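Local coordinates for Iron(III) ABC transporter, periplasmic iron-compound-binding protein (Vibrio cholerae, PDB 5GGY) that probably captures iron(III)-siderophore complexes such as ferric Desferal in the periplasm and delivers them to an ABC transporter for uptake, at residues R18-E28 against V38-W49. Numbering follows the deposited sequence.
Sequences RVVVLNWDLLE and VGAPELSSYVQW
Val20 and Gly39 pair as a single parallel bridge between strands 19-21 and 39-40, the first two strands of the chain in this periplasmic binding protein fold, joined through helix 24-32 as a beta-alpha-beta unit. Val38 N donates to Val19 O and Val21 N to Gly39 O, each at 2.7 Å. Gly39, with no side chain, lets the two backbones run close beside Val20, and Val38 CG2 meets Val20 CG2 at 3.7 Å, while Val38 CG1 lies under the rim of one face of the Arg18 guanidinium. Further along, the Pro41 ring wedges against the turn that leads from strand 19-21 into helix 24-32: its CD rests on Val21 CG1 and its CG lies 3.4 Å from Leu22 O. Leu27, with CG anti to the backbone N (chi1 178°), straddles Ala40: both methyls rest on Ala40 CB, and CD2 also meets the Tyr46 ring, 3.6 Å from CE1.

The largest bump is Trp24, a flat blade laid along one side of helix 43-49, from Glu42 at its N-cap to Trp49 at its end. Tyr46 CA sits over one face of its six-membered ring, and the Tyr46 ring turns its edge to the five-membered ring in a T-shaped pair with planes at 88°. Trp49 CB abuts Trp24 CZ3 at the far end, and Arg65 adds a cation-pi contact. Trp24 NE1 donates to Pro41 O at 2.9 Å, the oxygen lying in the indole plane although NE1 stands 44° out of the carbonyl plane.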
loop_
_atom_site.group_PDB
_atom_site.type_symbol
_atom_site.label_atom_id
_atom_site.label_comp_id
_atom_site.label_asym_id
_atom_site.label_seq_id
_atom_site.Cartn_x
_atom_site.Cartn_y
_atom_site.Cartn_z
ATOM N N ARG A 18 8.314 14.661 -22.951
ATOM C CA ARG A 18 9.358 13.797 -23.488
ATOM C C ARG A 18 10.306 13.405 -22.363
ATOM O O ARG A 18 11.075 14.234 -21.873
ATOM C CB ARG A 18 10.125 14.485 -24.619
ATOM C CG ARG A 18 9.267 14.874 -25.811
ATOM C CD ARG A 18 10.117 15.375 -26.974
ATOM N NE ARG A 18 10.065 14.466 -28.114
ATOM C CZ ARG A 18 10.982 13.542 -28.376
ATOM N NH1 ARG A 18 12.034 13.405 -27.583
ATOM N NH2 ARG A 18 10.851 12.755 -29.437
ATOM N N VAL A 19 10.245 12.143 -21.954
ATOM C CA VAL A 19 11.022 11.676 -20.813
ATOM C C VAL A 19 12.207 10.817 -21.230
ATOM O O VAL A 19 12.051 9.840 -21.964
ATOM C CB VAL A 19 10.148 10.866 -19.837
ATOM C CG1 VAL A 19 10.983 10.352 -18.665
ATOM C CG2 VAL A 19 8.991 11.710 -19.343
ATOM N N VAL A 20 13.393 11.199 -20.768
ATOM C CA VAL A 20 14.567 10.344 -20.871
ATOM C C VAL A 20 14.850 9.731 -19.504
ATOM O O VAL A 20 15.039 10.445 -18.521
ATOM C CB VAL A 20 15.808 11.114 -21.371
ATOM C CG1 VAL A 20 17.087 10.325 -21.090
ATOM C CG2 VAL A 20 15.683 11.416 -22.853
ATOM N N VAL A 21 14.864 8.405 -19.446
ATOM C CA VAL A 21 15.136 7.703 -18.199
ATOM C C VAL A 21 16.551 7.123 -18.226
ATOM O O VAL A 21 17.045 6.719 -19.280
ATOM C CB VAL A 21 14.084 6.596 -17.944
ATOM C CG1 VAL A 21 14.730 5.222 -17.844
ATOM C CG2 VAL A 21 13.290 6.913 -16.689
ATOM N N LEU A 22 17.211 7.105 -17.070
ATOM C CA LEU A 22 18.609 6.687 -17.009
ATOM C C LEU A 22 18.849 5.435 -16.170
ATOM O O LEU A 22 19.983 4.981 -16.047
ATOM C CB LEU A 22 19.475 7.822 -16.466
ATOM C CG LEU A 22 19.453 9.112 -17.284
ATOM C CD1 LEU A 22 20.503 10.067 -16.763
ATOM C CD2 LEU A 22 19.666 8.823 -18.761
ATOM N N ASN A 23 17.791 4.880 -15.593
ATOM C CA ASN A 23 17.929 3.660 -14.809
ATOM C C ASN A 23 16.750 2.717 -15.018
ATOM O O ASN A 23 15.669 3.142 -15.424
ATOM C CB ASN A 23 18.086 3.994 -13.326
ATOM C CG ASN A 23 19.275 3.296 -12.699
ATOM O OD1 ASN A 23 20.264 3.005 -13.371
ATOM N ND2 ASN A 23 19.184 3.022 -11.404
ATOM N N TRP A 24 16.968 1.435 -14.742
ATOM C CA TRP A 24 15.961 0.412 -15.002
ATOM C C TRP A 24 14.770 0.489 -14.052
ATOM O O TRP A 24 13.640 0.201 -14.451
ATOM C CB TRP A 24 16.594 -0.977 -14.928
ATOM C CG TRP A 24 17.390 -1.316 -16.146
ATOM C CD1 TRP A 24 17.467 -0.589 -17.302
ATOM C CD2 TRP A 24 18.222 -2.466 -16.339
ATOM N NE1 TRP A 24 18.296 -1.217 -18.201
ATOM C CE2 TRP A 24 18.772 -2.372 -17.634
ATOM C CE3 TRP A 24 18.557 -3.567 -15.545
ATOM C CZ2 TRP A 24 19.636 -3.334 -18.152
ATOM C CZ3 TRP A 24 19.413 -4.521 -16.061
ATOM C CH2 TRP A 24 19.944 -4.398 -17.351
ATOM N N ASP A 25 15.018 0.868 -12.802
ATOM C CA ASP A 25 13.939 0.989 -11.828
ATOM C C ASP A 25 13.000 2.117 -12.242
ATOM O O ASP A 25 11.781 1.957 -12.233
ATOM C CB ASP A 25 14.494 1.222 -10.418
ATOM C CG ASP A 25 15.343 2.475 -10.317
ATOM O OD1 ASP A 25 15.851 2.939 -11.358
ATOM O OD2 ASP A 25 15.503 2.995 -9.192
ATOM N N LEU A 26 13.584 3.247 -12.629
ATOM C CA LEU A 26 12.826 4.393 -13.116
ATOM C C LEU A 26 12.145 4.082 -14.440
ATOM O O LEU A 26 11.045 4.564 -14.708
ATOM C CB LEU A 26 13.737 5.608 -13.278
ATOM C CG LEU A 26 14.301 6.202 -11.989
ATOM C CD1 LEU A 26 15.209 7.389 -12.287
ATOM C CD2 LEU A 26 13.169 6.602 -11.045
ATOM N N LEU A 27 12.812 3.286 -15.270
ATOM C CA LEU A 27 12.237 2.851 -16.536
ATOM C C LEU A 27 10.970 2.051 -16.283
ATOM O O LEU A 27 9.974 2.217 -16.983
ATOM C CB LEU A 27 13.240 2.017 -17.334
ATOM C CG LEU A 27 12.741 1.447 -18.665
ATOM C CD1 LEU A 27 12.143 2.535 -19.548
ATOM C CD2 LEU A 27 13.864 0.727 -19.394
ATOM N N GLU A 28 11.019 1.183 -15.278
ATOM C CA GLU A 28 9.853 0.404 -14.878
ATOM C C GLU A 28 8.730 1.310 -14.380
ATOM O O GLU A 28 7.573 1.148 -14.771
ATOM C CB GLU A 28 10.228 -0.606 -13.790
ATOM C CG GLU A 28 9.028 -1.203 -13.064
ATOM C CD GLU A 28 9.416 -1.908 -11.782
ATOM O OE1 GLU A 28 8.583 -1.953 -10.852
ATOM O OE2 GLU A 28 10.552 -2.423 -11.707
ATOM N N VAL A 38 11.296 8.452 -24.205
ATOM C CA VAL A 38 11.936 8.506 -25.512
ATOM C C VAL A 38 13.359 7.960 -25.432
ATOM O O VAL A 38 13.970 7.643 -26.454
ATOM C CB VAL A 38 11.961 9.943 -26.076
ATOM C CG1 VAL A 38 10.555 10.523 -26.119
ATOM C CG2 VAL A 38 12.881 10.829 -25.251
ATOM N N GLY A 39 13.876 7.842 -24.211
ATOM C CA GLY A 39 15.226 7.353 -23.996
ATOM C C GLY A 39 15.371 6.530 -22.729
ATOM O O GLY A 39 14.902 6.923 -21.659
ATOM N N ALA A 40 16.028 5.380 -22.856
ATOM C CA ALA A 40 16.228 4.462 -21.740
ATOM C C ALA A 40 17.530 3.689 -21.940
ATOM O O ALA A 40 17.983 3.531 -23.074
ATOM C CB ALA A 40 15.041 3.510 -21.612
ATOM N N PRO A 41 18.146 3.219 -20.841
ATOM C CA PRO A 41 19.458 2.571 -20.953
ATOM C C PRO A 41 19.408 1.048 -21.099
ATOM O O PRO A 41 18.505 0.406 -20.557
ATOM C CB PRO A 41 20.129 2.954 -19.636
ATOM C CG PRO A 41 18.994 2.985 -18.661
ATOM C CD PRO A 41 17.770 3.440 -19.433
ATOM N N GLU A 42 20.376 0.497 -21.834
ATOM C CA GLU A 42 20.596 -0.951 -21.949
ATOM C C GLU A 42 19.323 -1.769 -22.169
ATOM O O GLU A 42 19.005 -2.666 -21.389
ATOM C CB GLU A 42 21.322 -1.462 -20.702
ATOM C CG GLU A 42 22.669 -0.795 -20.457
ATOM C CD GLU A 42 23.304 -1.222 -19.146
ATOM O OE1 GLU A 42 23.385 -0.382 -18.226
ATOM O OE2 GLU A 42 23.725 -2.393 -19.037
ATOM N N LEU A 43 18.607 -1.461 -23.243
ATOM C CA LEU A 43 17.312 -2.081 -23.499
ATOM C C LEU A 43 17.391 -3.577 -23.797
ATOM O O LEU A 43 16.507 -4.337 -23.397
ATOM C CB LEU A 43 16.608 -1.363 -24.652
ATOM C CG LEU A 43 16.217 0.087 -24.358
ATOM C CD1 LEU A 43 15.302 0.634 -25.440
ATOM C CD2 LEU A 43 15.560 0.190 -22.994
ATOM N N SER A 44 18.436 -4.004 -24.501
ATOM C CA SER A 44 18.568 -5.416 -24.845
ATOM C C SER A 44 18.934 -6.234 -23.613
ATOM O O SER A 44 18.599 -7.411 -23.518
ATOM C CB SER A 44 19.609 -5.614 -25.946
ATOM O OG SER A 44 20.886 -5.168 -25.523
ATOM N N SER A 45 19.622 -5.598 -22.669
ATOM C CA SER A 45 19.975 -6.233 -21.402
ATOM C C SER A 45 18.795 -6.205 -20.445
ATOM O O SER A 45 18.650 -7.073 -19.588
ATOM C CB SER A 45 21.182 -5.539 -20.770
ATOM O OG SER A 45 22.275 -6.429 -20.687
ATOM N N TYR A 46 17.953 -5.192 -20.610
ATOM C CA TYR A 46 16.714 -5.066 -19.854
ATOM C C TYR A 46 15.817 -6.275 -20.095
ATOM O O TYR A 46 15.166 -6.770 -19.175
ATOM C CB TYR A 46 15.989 -3.772 -20.246
ATOM C CG TYR A 46 14.664 -3.533 -19.543
ATOM C CD1 TYR A 46 14.584 -2.696 -18.436
ATOM C CD2 TYR A 46 13.492 -4.125 -20.001
ATOM C CE1 TYR A 46 13.377 -2.465 -17.800
ATOM C CE2 TYR A 46 12.282 -3.905 -19.364
ATOM C CZ TYR A 46 12.231 -3.072 -18.270
ATOM O OH TYR A 46 11.029 -2.850 -17.640
ATOM N N VAL A 47 15.788 -6.740 -21.340
ATOM C CA VAL A 47 14.968 -7.882 -21.730
ATOM C C VAL A 47 15.320 -9.133 -20.927
ATOM O O VAL A 47 14.440 -9.901 -20.535
ATOM C CB VAL A 47 15.120 -8.179 -23.240
ATOM C CG1 VAL A 47 14.401 -9.464 -23.622
ATOM C CG2 VAL A 47 14.605 -7.000 -24.059
ATOM N N GLN A 48 16.607 -9.321 -20.659
ATOM C CA GLN A 48 17.077 -10.520 -19.973
ATOM C C GLN A 48 16.991 -10.402 -18.452
ATOM O O GLN A 48 16.701 -11.381 -17.766
ATOM C CB GLN A 48 18.517 -10.830 -20.384
ATOM C CG GLN A 48 18.720 -10.928 -21.886
ATOM C CD GLN A 48 17.902 -12.038 -22.517
ATOM O OE1 GLN A 48 17.724 -13.108 -21.932
ATOM N NE2 GLN A 48 17.395 -11.786 -23.718
ATOM N N TRP A 49 17.237 -9.206 -17.929
ATOM C CA TRP A 49 17.353 -9.019 -16.486
ATOM C C TRP A 49 16.073 -8.507 -15.819
ATOM O O TRP A 49 15.820 -8.811 -14.651
ATOM C CB TRP A 49 18.515 -8.068 -16.177
ATOM C CG TRP A 49 19.864 -8.655 -16.483
ATOM C CD1 TRP A 49 20.571 -8.533 -17.646
ATOM C CD2 TRP A 49 20.662 -9.465 -15.612
ATOM N NE1 TRP A 49 21.762 -9.214 -17.549
ATOM C CE2 TRP A 49 21.840 -9.796 -16.310
ATOM C CE3 TRP A 49 20.495 -9.941 -14.308
ATOM C CZ2 TRP A 49 22.846 -10.581 -15.749
ATOM C CZ3 TRP A 49 21.494 -10.719 -13.752
ATOM C CH2 TRP A 49 22.654 -11.031 -14.471
#